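Local coordinates for protein hydrogenase maturation factor (PDB 3VTH) that probably transfers the carbamoyl group of carbamoyl phosphate, at the expense of ATP, to the C-terminal cysteine of HypE during [NiFe]-hydrogenase maturation, at residues M492-L497 and S728-N733; G376-I381 and R385-Q390; V481-A486 and G735-G740. All coordinates share one frame; numbering follows the deposited sequence.

Going from the N terminus, contact 2 comes first: it closes a short turn between 376-381 and 385-390, where the chain leaves the ten-stranded sheet of the Telomere recombination region for the Kae1-like part. Helix 483-494 then opens two long loops, first that of contact 3 from 481-486 and next that of contact 1 from 492-497. They shut in reverse order, at 728-733 and then 735-740, so contact 1 nests within contact 3 and the two Kae1-like subdomains are joined twice. Contact 2 lies in series with both, yet it touches contact 1 through Ser728 OG and Glu378 O; its centre is about 17 Å from that of contact 3.

Contact 1: M492-L497 and S728-N733; sequences MAEHNL and SKVPCN. With AP2 (phosphomethylphosphonic acid adenosyl ester), chain H.
The carboxylate of Glu494 is the flat group here, and three successive backbone N-H groups converge on it, that of Ser728 near its plane and those of Lys729 and Val730 over one face. Ser728 N comes in on the syn side of OE2, only 16° out of the plane and at 2.9 Å from Glu494 OE2. Lys729 N meets Glu494 OE1 at 2.7 Å along a nearly straight bond, 41° above the plane, while Val730 N stands more steeply over Glu494 OE2, 68° out of the plane and at 3.2 Å. A second, weak bond runs from Ser728 N to Glu494 OE1.

Glu494 reaches this row of amides from the end of helix 483-494, in the first Kae1-like subdomain, and bonds it to the loop between strand 723-726 and helix 737-749, in the second. Its CG lies anti to the carbonyl carbon, and beyond CG the chain is extended, which carries the carboxylate well clear of the helix. Carbon atoms fill in around the bonds: Lys729 CB sits 3.4 Å from Glu494 OE1, and Val730 CG2 lies 3.5 Å from Glu494 OE2. The amine of Lys729 leads elsewhere, its NZ remaining 5.0 Å from Glu494 OE1. Behind Glu494 the helix ends in a Schellman motif, with Asn496 as the C-prime residue. At the far end of 728-733, Asn733 CB comes within 3.2 Å of AP2 O1A, so the loop that Glu494 grips continues into the nucleotide pocket.

Chemically, one side chain satisfies three consecutive amides. OE2 takes two good bonds and OE1 one good and one weak, and this amide environment would be expected to favour the ionised carboxylate, with the nearby lysine charge adding modestly to the effect.

Contact 2: G376-I381 and R385-Q390; sequences GAERII and RGYAPQ
The backbones of Ile380 and Tyr387 stay well apart, 9.9 Å between their CA atoms, so side chains alone bridge the gap, while on the Tyr387 side the chain turns sharply, with positive phi at Gly386, a cis peptide before Pro389, and Gln390 N bonded back to Tyr387 O at 3.0 Å.

Ile380 lays its CD1 over one face of the Tyr387 ring, 3.7 Å from the centroid and 16° off the normal, a CH-pi contact displaced toward the CD1 side of the ring. With CG1 anti to the backbone N (chi1 -163°) and the chain extended from there, the methyl is held out to the ring, and the two side chains slide past each other in opposite directions. Glu378, two residues earlier, reaches the same tyrosine with its side chain running opposite to that of Tyr387, OE2 oblique to the ring, OE1 in plane at its edge, and the carboxylate turned 71° from the ring. Glu378 OE2 lies 2.6 Å from Tyr387 OH, a weak bond at best, since that hydroxyl's proton has another acceptor within reach. The firmer partner of Glu378 OE2 is Thr371 OG1.

The short, weakly bonded strand 377-378 lies at one edge of the ten-stranded mixed sheet, antiparallel to 370-374, whose Thr371 packs against both Ile380 and Tyr387. Tyr387 packs against this sheet edge, and the chain then runs on to strand 392-393, at an edge of the six-stranded sheet.

Contact 3: V481-A486 and G735-G740; sequences VQHHHA and GGISLG. With FE (Fe (III) ion), chain I; AP2 (phosphomethylphosphonic acid adenosyl ester), chain H.
Ile737 sets its CD1 methyl over one face of the His483 ring, and the histidine is the one to follow outward. From CB, at the first turn of helix 483-494, chi1 of -172° sets CG anti to the backbone N, which places the ring beside Ile737. Ile737 CD1 lies over the ring centre, 3.8 Å from the centroid and 13° off the normal, a CH-pi contact in which the two side chains cross at about a right angle. ND1 is hydrogen-bonded to Asp460, which fixes the ring's rotation from the second shell. His483 CE1 lies 3.7 Å from Ile737 CD1, with CG1 only slightly farther. CD2 flanks the metal, and at the tip His483 NE2 binds the iron(III) ion at 2.2 Å.

The same isoleucine methyl also touches the helix carrying the histidine, with Ile737 CD1 3.3 Å from His483 O and 3.9 Å from Ala486 CB. One turn further along, the helices come together closely: Gly740 has no side chain, and its CA-H points almost straight at Ala486 O, with CA and O 3.3 Å apart. Gln482 caps the histidine helix. Its OE1 accepts from His485 N at 3.1 Å and weakly from His484 N, while its NE2 donates in the ring plane to His484 ND1. The other nitrogen of His484 bonds to Asp507, itself an iron ligand.

AP2 O2B, 2.0 Å from the iron, and AP2 O2A join His483, His487, Asp507 and Asp734 in a six-ligand shell. The two histidines four residues apart on one helix, with nucleotide phosphates on the metal, fit the metal site of Kae1-like proteins of the actin-type ATPase fold; here it lies between the two Kae1-like subdomains.

Contact 1: M492-L497 and S728-N733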
loop_
_atom_site.group_PDB
_atom_site.type_symbol
_atom_site.label_atom_id
_atom_site.label_comp_id
_atom_site.label_asym_id
_atom_site.label_seq_id
_atom_site.Cartn_x
_atom_site.Cartn_y
_atom_site.Cartn_z
ATOM N N MET A 492 -3.949 -11.255 11.142
ATOM C CA MET A 492 -3.432 -11.755 12.429
ATOM C C MET A 492 -2.033 -11.212 12.738
ATOM O O MET A 492 -1.766 -10.784 13.866
ATOM C CB MET A 492 -3.408 -13.286 12.452
ATOM C CG MET A 492 -4.787 -13.943 12.392
ATOM S SD MET A 492 -4.705 -15.741 12.240
ATOM C CE MET A 492 -4.081 -16.140 13.883
ATOM N N ALA A 493 -1.149 -11.249 11.740
ATOM C CA ALA A 493 0.205 -10.699 11.850
ATOM C C ALA A 493 0.249 -9.231 12.343
ATOM O O ALA A 493 1.060 -8.895 13.200
ATOM C CB ALA A 493 0.938 -10.824 10.498
ATOM N N GLU A 494 -0.606 -8.369 11.781
ATOM C CA GLU A 494 -0.678 -6.936 12.160
ATOM C C GLU A 494 -1.122 -6.775 13.580
ATOM O O GLU A 494 -0.735 -5.814 14.259
ATOM C CB GLU A 494 -1.753 -6.182 11.370
ATOM C CG GLU A 494 -1.619 -6.117 9.922
ATOM C CD GLU A 494 -2.497 -5.015 9.345
ATOM O OE1 GLU A 494 -2.690 -3.966 10.017
ATOM O OE2 GLU A 494 -3.005 -5.213 8.231
ATOM N N HIS A 495 -1.987 -7.681 14.024
ATOM C CA HIS A 495 -2.556 -7.565 15.352
ATOM C C HIS A 495 -1.925 -8.504 16.365
ATOM O O HIS A 495 -2.447 -8.660 17.460
ATOM C CB HIS A 495 -4.077 -7.741 15.293
ATOM C CG HIS A 495 -4.754 -6.702 14.452
ATOM N ND1 HIS A 495 -5.030 -5.435 14.920
ATOM C CD2 HIS A 495 -5.174 -6.728 13.165
ATOM C CE1 HIS A 495 -5.607 -4.731 13.961
ATOM N NE2 HIS A 495 -5.714 -5.495 12.888
ATOM N N ASN A 496 -0.797 -9.115 16.003
ATOM C CA ASN A 496 -0.084 -10.045 16.893
ATOM C C ASN A 496 -0.957 -11.188 17.416
ATOM O O ASN A 496 -0.849 -11.596 18.572
ATOM C CB ASN A 496 0.582 -9.281 18.054
ATOM C CG ASN A 496 1.404 -8.097 17.567
ATOM O OD1 ASN A 496 1.161 -6.950 17.958
ATOM N ND2 ASN A 496 2.360 -8.367 16.689
ATOM N N LEU A 497 -1.828 -11.702 16.549
ATOM C CA LEU A 497 -2.677 -12.818 16.923
ATOM C C LEU A 497 -1.992 -14.119 16.550
ATOM O O LEU A 497 -1.386 -14.236 15.472
ATOM C CB LEU A 497 -4.061 -12.726 16.272
ATOM C CG LEU A 497 -4.873 -11.455 16.532
ATOM C CD1 LEU A 497 -6.152 -11.462 15.705
ATOM C CD2 LEU A 497 -5.178 -11.261 18.027
ATOM N N SER A 728 -5.085 -3.192 8.247
ATOM C CA SER A 728 -4.920 -1.751 8.409
ATOM C C SER A 728 -3.581 -1.247 7.831
ATOM O O SER A 728 -3.547 -0.317 7.047
ATOM C CB SER A 728 -5.074 -1.372 9.893
ATOM O OG SER A 728 -4.936 0.031 10.069
ATOM N N LYS A 729 -2.497 -1.893 8.225
ATOM C CA LYS A 729 -1.131 -1.543 7.813
ATOM C C LYS A 729 -0.760 -2.163 6.482
ATOM O O LYS A 729 0.098 -1.627 5.762
ATOM C CB LYS A 729 -0.146 -2.051 8.876
ATOM C CG LYS A 729 -0.265 -1.273 10.189
ATOM C CD LYS A 729 0.744 -1.760 11.217
ATOM C CE LYS A 729 0.821 -0.813 12.407
ATOM N NZ LYS A 729 -0.501 -0.591 13.058
ATOM N N VAL A 730 -1.382 -3.306 6.167
ATOM C CA VAL A 730 -1.236 -3.916 4.833
ATOM C C VAL A 730 -2.656 -4.102 4.285
ATOM O O VAL A 730 -3.604 -4.041 5.059
ATOM C CB VAL A 730 -0.404 -5.251 4.835
ATOM C CG1 VAL A 730 0.963 -5.053 5.556
ATOM C CG2 VAL A 730 -1.187 -6.430 5.446
ATOM N N PRO A 731 -2.809 -4.254 2.963
ATOM C CA PRO A 731 -4.165 -4.331 2.412
ATOM C C PRO A 731 -4.878 -5.666 2.727
ATOM O O PRO A 731 -4.220 -6.692 2.962
ATOM C CB PRO A 731 -3.939 -4.198 0.897
ATOM C CG PRO A 731 -2.585 -3.481 0.769
ATOM C CD PRO A 731 -1.798 -4.120 1.891
ATOM N N CYS A 732 -6.215 -5.622 2.750
ATOM C CA CYS A 732 -7.010 -6.835 2.807
ATOM C C CYS A 732 -7.072 -7.455 1.410
ATOM O O CYS A 732 -7.447 -8.612 1.262
ATOM C CB CYS A 732 -8.429 -6.554 3.356
ATOM S SG CYS A 732 -9.409 -5.410 2.335
ATOM N N ASN A 733 -6.691 -6.684 0.388
ATOM C CA ASN A 733 -6.562 -7.245 -0.971
ATOM C C ASN A 733 -5.261 -8.045 -1.120
ATOM O O ASN A 733 -4.526 -8.205 -0.150
ATOM C CB ASN A 733 -6.718 -6.169 -2.055
ATOM C CG ASN A 733 -5.591 -5.130 -2.028
ATOM O OD1 ASN A 733 -4.399 -5.470 -1.955
ATOM N ND2 ASN A 733 -5.969 -3.857 -2.106
HETATM P PB AP2 H . -8.218 -12.384 -5.680
HETATM O O1B AP2 H . -9.709 -12.232 -5.850
HETATM O O2B AP2 H . -7.753 -13.062 -4.428
HETATM O O3B AP2 H . -7.553 -12.862 -6.947
HETATM C C3A AP2 H . -7.669 -10.663 -5.531
HETATM P PA AP2 H . -8.211 -9.807 -4.024
HETATM O O1A AP2 H . -7.385 -8.531 -4.111
HETATM O O2A AP2 H . -8.193 -10.619 -2.752
HETATM O "O5'" AP2 H . -9.773 -9.473 -4.287
HETATM C "C5'" AP2 H . -10.081 -8.504 -5.282
HETATM C "C4'" AP2 H . -11.556 -8.676 -5.563
HETATM O "O4'" AP2 H . -12.316 -8.151 -4.474
HETATM C "C3'" AP2 H . -12.014 -7.892 -6.777
HETATM O "O3'" AP2 H . -11.676 -8.580 -7.986
HETATM C "C2'" AP2 H . -13.502 -7.819 -6.502
HETATM O "O2'" AP2 H . -14.066 -9.059 -6.944
HETATM C "C1'" AP2 H . -13.577 -7.689 -4.974
HETATM N N9 AP2 H . -13.829 -6.251 -4.668
HETATM C C8 AP2 H . -13.016 -5.194 -4.919
HETATM N N7 AP2 H . -13.593 -4.018 -4.554
HETATM C C5 AP2 H . -14.809 -4.311 -4.052
HETATM C C6 AP2 H . -15.946 -3.542 -3.487
HETATM N N6 AP2 H . -15.896 -2.191 -3.370
HETATM N N1 AP2 H . -17.044 -4.247 -3.095
HETATM C C2 AP2 H . -17.114 -5.593 -3.180
HETATM N N3 AP2 H . -16.121 -6.349 -3.696
HETATM C C4 AP2 H . -14.967 -5.774 -4.139
#

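Contact 2: G376-I381 and R385-Q390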
loop_
_atom_site.group_PDB
_atom_site.type_symbol
_atom_site.label_atom_id
_atom_site.label_comp_id
_atom_site.label_asym_id
_atom_site.label_seq_id
_atom_site.Cartn_x
_atom_site.Cartn_y
_atom_site.Cartn_z
ATOM N N GLY A 376 -13.082 3.023 12.132
ATOM C CA GLY A 376 -12.185 3.307 13.256
ATOM C C GLY A 376 -10.694 3.107 13.039
ATOM O O GLY A 376 -9.929 3.136 14.000
ATOM N N ALA A 377 -10.258 2.922 11.794
ATOM C CA ALA A 377 -8.829 2.767 11.524
ATOM C C ALA A 377 -8.509 3.074 10.080
ATOM O O ALA A 377 -9.403 3.084 9.219
ATOM C CB ALA A 377 -8.340 1.340 11.885
ATOM N N GLU A 378 -7.233 3.348 9.827
ATOM C CA GLU A 378 -6.731 3.448 8.460
ATOM C C GLU A 378 -6.870 2.074 7.785
ATOM O O GLU A 378 -6.613 1.029 8.410
ATOM C CB GLU A 378 -5.267 3.897 8.450
ATOM C CG GLU A 378 -4.629 3.802 7.064
ATOM C CD GLU A 378 -3.277 4.502 6.957
ATOM O OE1 GLU A 378 -2.554 4.616 7.974
ATOM O OE2 GLU A 378 -2.926 4.906 5.834
ATOM N N ARG A 379 -7.328 2.080 6.534
ATOM C CA ARG A 379 -7.441 0.856 5.746
ATOM C C ARG A 379 -6.665 1.110 4.473
ATOM O O ARG A 379 -7.155 1.753 3.535
ATOM C CB ARG A 379 -8.903 0.507 5.442
ATOM C CG ARG A 379 -9.823 0.558 6.651
ATOM C CD ARG A 379 -9.505 -0.525 7.652
ATOM N NE ARG A 379 -10.266 -0.395 8.894
ATOM C CZ ARG A 379 -10.143 -1.217 9.945
ATOM N NH1 ARG A 379 -9.270 -2.217 9.929
ATOM N NH2 ARG A 379 -10.887 -1.030 11.024
ATOM N N ILE A 380 -5.428 0.635 4.444
ATOM C CA ILE A 380 -4.600 0.904 3.275
ATOM C C ILE A 380 -4.987 -0.026 2.105
ATOM O O ILE A 380 -5.386 -1.177 2.315
ATOM C CB ILE A 380 -3.107 0.797 3.635
ATOM C CG1 ILE A 380 -2.239 1.477 2.560
ATOM C CG2 ILE A 380 -2.728 -0.685 3.827
ATOM C CD1 ILE A 380 -0.844 1.930 3.097
ATOM N N ILE A 381 -4.901 0.495 0.883
ATOM C CA ILE A 381 -5.283 -0.243 -0.328
ATOM C C ILE A 381 -4.022 -0.612 -1.105
ATOM O O ILE A 381 -3.903 -1.725 -1.609
ATOM C CB ILE A 381 -6.254 0.598 -1.241
ATOM C CG1 ILE A 381 -7.628 0.757 -0.583
ATOM C CG2 ILE A 381 -6.427 -0.042 -2.635
ATOM C CD1 ILE A 381 -7.836 2.067 0.158
ATOM N N ARG A 385 4.766 4.338 -1.649
ATOM C CA ARG A 385 5.555 5.509 -1.220
ATOM C C ARG A 385 5.094 6.074 0.134
ATOM O O ARG A 385 3.885 6.252 0.364
ATOM C CB ARG A 385 5.553 6.635 -2.270
ATOM C CG ARG A 385 6.393 7.872 -1.827
ATOM C CD ARG A 385 6.385 9.022 -2.830
ATOM N NE ARG A 385 5.057 9.347 -3.339
ATOM C CZ ARG A 385 4.109 10.013 -2.678
ATOM N NH1 ARG A 385 4.309 10.477 -1.438
ATOM N NH2 ARG A 385 2.938 10.234 -3.275
ATOM N N GLY A 386 6.053 6.364 1.021
ATOM C CA GLY A 386 5.708 6.940 2.328
ATOM C C GLY A 386 5.392 5.914 3.406
ATOM O O GLY A 386 5.429 6.249 4.593
ATOM N N TYR A 387 5.114 4.666 3.003
ATOM C CA TYR A 387 4.873 3.553 3.940
ATOM C C TYR A 387 5.950 2.477 3.811
ATOM O O TYR A 387 6.686 2.211 4.751
ATOM C CB TYR A 387 3.485 2.928 3.712
ATOM C CG TYR A 387 2.328 3.833 4.076
ATOM C CD1 TYR A 387 1.552 3.581 5.226
ATOM C CD2 TYR A 387 2.027 4.964 3.298
ATOM C CE1 TYR A 387 0.490 4.421 5.569
ATOM C CE2 TYR A 387 0.973 5.809 3.635
ATOM C CZ TYR A 387 0.202 5.534 4.765
ATOM O OH TYR A 387 -0.862 6.372 5.070
ATOM N N ALA A 388 6.023 1.843 2.645
ATOM C CA ALA A 388 7.129 0.959 2.334
ATOM C C ALA A 388 8.402 1.788 2.201
ATOM O O ALA A 388 8.370 2.907 1.678
ATOM C CB ALA A 388 6.859 0.188 1.042
ATOM N N PRO A 389 9.545 1.223 2.613
ATOM C CA PRO A 389 9.728 -0.156 3.048
ATOM C C PRO A 389 9.732 -0.349 4.584
ATOM O O PRO A 389 10.423 -1.242 5.087
ATOM C CB PRO A 389 11.116 -0.472 2.511
ATOM C CG PRO A 389 11.872 0.855 2.743
ATOM C CD PRO A 389 10.830 1.946 2.522
ATOM N N GLN A 390 9.016 0.494 5.323
ATOM C CA GLN A 390 8.958 0.318 6.791
ATOM C C GLN A 390 8.404 -1.080 7.091
ATOM O O GLN A 390 7.338 -1.463 6.550
ATOM C CB GLN A 390 8.115 1.408 7.465
ATOM C CG GLN A 390 7.961 1.247 8.998
ATOM C CD GLN A 390 7.230 2.417 9.653
ATOM O OE1 GLN A 390 7.054 3.475 9.056
ATOM N NE2 GLN A 390 6.807 2.223 10.899
#

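Contact 3: V481-A486 and G735-G740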
loop_
_atom_site.group_PDB
_atom_site.type_symbol
_atom_site.label_atom_id
_atom_site.label_comp_id
_atom_site.label_asym_id
_atom_site.label_seq_id
_atom_site.Cartn_x
_atom_site.Cartn_y
_atom_site.Cartn_z
ATOM N N VAL A 481 0.949 -22.302 0.818
ATOM C CA VAL A 481 0.018 -21.638 1.715
ATOM C C VAL A 481 -1.278 -21.379 0.946
ATOM O O VAL A 481 -1.265 -20.780 -0.131
ATOM C CB VAL A 481 0.605 -20.296 2.237
ATOM C CG1 VAL A 481 -0.424 -19.543 3.089
ATOM C CG2 VAL A 481 1.923 -20.545 3.016
ATOM N N GLN A 482 -2.398 -21.853 1.486
ATOM C CA GLN A 482 -3.672 -21.625 0.822
ATOM C C GLN A 482 -3.992 -20.125 0.883
ATOM O O GLN A 482 -3.751 -19.478 1.894
ATOM C CB GLN A 482 -4.782 -22.464 1.448
ATOM C CG GLN A 482 -6.002 -22.606 0.517
ATOM C CD GLN A 482 -6.932 -21.402 0.566
ATOM O OE1 GLN A 482 -7.111 -20.788 1.619
ATOM N NE2 GLN A 482 -7.539 -21.067 -0.574
ATOM N N HIS A 483 -4.534 -19.598 -0.218
ATOM C CA HIS A 483 -4.727 -18.151 -0.437
ATOM C C HIS A 483 -5.527 -17.454 0.663
ATOM O O HIS A 483 -5.142 -16.391 1.156
ATOM C CB HIS A 483 -5.437 -17.950 -1.781
ATOM C CG HIS A 483 -5.523 -16.519 -2.219
ATOM N ND1 HIS A 483 -4.506 -15.890 -2.904
ATOM C CD2 HIS A 483 -6.518 -15.605 -2.097
ATOM C CE1 HIS A 483 -4.866 -14.647 -3.179
ATOM N NE2 HIS A 483 -6.081 -14.450 -2.703
ATOM N N HIS A 484 -6.666 -18.042 1.025
ATOM C CA HIS A 484 -7.545 -17.432 2.002
ATOM C C HIS A 484 -7.008 -17.530 3.413
ATOM O O HIS A 484 -7.171 -16.599 4.199
ATOM C CB HIS A 484 -8.983 -17.934 1.807
ATOM C CG HIS A 484 -9.476 -17.630 0.429
ATOM N ND1 HIS A 484 -9.297 -18.497 -0.627
ATOM C CD2 HIS A 484 -10.007 -16.499 -0.097
ATOM C CE1 HIS A 484 -9.748 -17.936 -1.735
ATOM N NE2 HIS A 484 -10.186 -16.726 -1.439
ATOM N N HIS A 485 -6.337 -18.638 3.717
ATOM C CA HIS A 485 -5.608 -18.752 4.962
ATOM C C HIS A 485 -4.612 -17.587 5.064
ATOM O O HIS A 485 -4.536 -16.935 6.103
ATOM C CB HIS A 485 -4.920 -20.132 5.046
ATOM C CG HIS A 485 -4.281 -20.427 6.371
ATOM N ND1 HIS A 485 -3.306 -21.389 6.518
ATOM C CD2 HIS A 485 -4.468 -19.887 7.602
ATOM C CE1 HIS A 485 -2.922 -21.435 7.781
ATOM N NE2 HIS A 485 -3.597 -20.521 8.455
ATOM N N ALA A 486 -3.867 -17.320 3.990
ATOM C CA ALA A 486 -2.898 -16.216 3.971
ATOM C C ALA A 486 -3.538 -14.841 4.211
ATOM O O ALA A 486 -2.975 -14.031 4.945
ATOM C CB ALA A 486 -2.104 -16.217 2.674
ATOM N N GLY A 735 -2.410 -7.499 -2.136
ATOM C CA GLY A 735 -1.211 -6.772 -1.655
ATOM C C GLY A 735 -0.768 -7.225 -0.275
ATOM O O GLY A 735 0.405 -7.112 0.063
ATOM N N GLY A 736 -1.695 -7.752 0.521
ATOM C CA GLY A 736 -1.349 -8.210 1.881
ATOM C C GLY A 736 -0.980 -9.691 2.000
ATOM O O GLY A 736 -0.479 -10.114 3.029
ATOM N N ILE A 737 -1.182 -10.469 0.934
ATOM C CA ILE A 737 -1.006 -11.935 0.966
ATOM C C ILE A 737 0.401 -12.376 1.440
ATOM O O ILE A 737 0.519 -13.297 2.226
ATOM C CB ILE A 737 -1.331 -12.531 -0.429
ATOM C CG1 ILE A 737 -2.860 -12.580 -0.660
ATOM C CG2 ILE A 737 -0.672 -13.868 -0.665
ATOM C CD1 ILE A 737 -3.619 -13.651 0.153
ATOM N N SER A 738 1.447 -11.702 0.965
ATOM C CA SER A 738 2.818 -12.083 1.317
ATOM C C SER A 738 3.111 -12.029 2.821
ATOM O O SER A 738 3.878 -12.835 3.328
ATOM C CB SER A 738 3.822 -11.235 0.533
ATOM O OG SER A 738 3.753 -9.881 0.966
ATOM N N LEU A 739 2.505 -11.088 3.545
ATOM C CA LEU A 739 2.682 -11.034 4.997
ATOM C C LEU A 739 2.068 -12.265 5.693
ATOM O O LEU A 739 2.686 -12.850 6.604
ATOM C CB LEU A 739 2.123 -9.736 5.581
ATOM C CG LEU A 739 2.206 -9.607 7.102
ATOM C CD1 LEU A 739 3.708 -9.582 7.620
ATOM C CD2 LEU A 739 1.448 -8.397 7.590
ATOM N N GLY A 740 0.869 -12.655 5.250
ATOM C CA GLY A 740 0.217 -13.862 5.758
ATOM C C GLY A 740 1.009 -15.127 5.458
ATOM O O GLY A 740 1.196 -15.966 6.355
HETATM FE FE FE I . -7.397 -12.681 -2.542
HETATM P PB AP2 H . -8.218 -12.384 -5.680
HETATM O O1B AP2 H . -9.709 -12.232 -5.850
HETATM O O2B AP2 H . -7.753 -13.062 -4.428
HETATM O O3B AP2 H . -7.553 -12.862 -6.947
HETATM C C3A AP2 H . -7.669 -10.663 -5.531
HETATM P PA AP2 H . -8.211 -9.807 -4.024
HETATM O O1A AP2 H . -7.385 -8.531 -4.111
HETATM O O2A AP2 H . -8.193 -10.619 -2.752
HETATM O "O5'" AP2 H . -9.773 -9.473 -4.287
HETATM C "C5'" AP2 H . -10.081 -8.504 -5.282
HETATM C "C4'" AP2 H . -11.556 -8.676 -5.563
HETATM O "O4'" AP2 H . -12.316 -8.151 -4.474
HETATM C "C3'" AP2 H . -12.014 -7.892 -6.777
HETATM O "O3'" AP2 H . -11.676 -8.580 -7.986
HETATM C "C2'" AP2 H . -13.502 -7.819 -6.502
HETATM O "O2'" AP2 H . -14.066 -9.059 -6.944
HETATM C "C1'" AP2 H . -13.577 -7.689 -4.974
HETATM N N9 AP2 H . -13.829 -6.251 -4.668
HETATM C C8 AP2 H . -13.016 -5.194 -4.919
HETATM N N7 AP2 H . -13.593 -4.018 -4.554
HETATM C C5 AP2 H . -14.809 -4.311 -4.052
HETATM C C6 AP2 H . -15.946 -3.542 -3.487
HETATM N N6 AP2 H . -15.896 -2.191 -3.370
HETATM N N1 AP2 H . -17.044 -4.247 -3.095
HETATM C C2 AP2 H . -17.114 -5.593 -3.180
HETATM N N3 AP2 H . -16.121 -6.349 -3.696
HETATM C C4 AP2 H . -14.967 -5.774 -4.139
#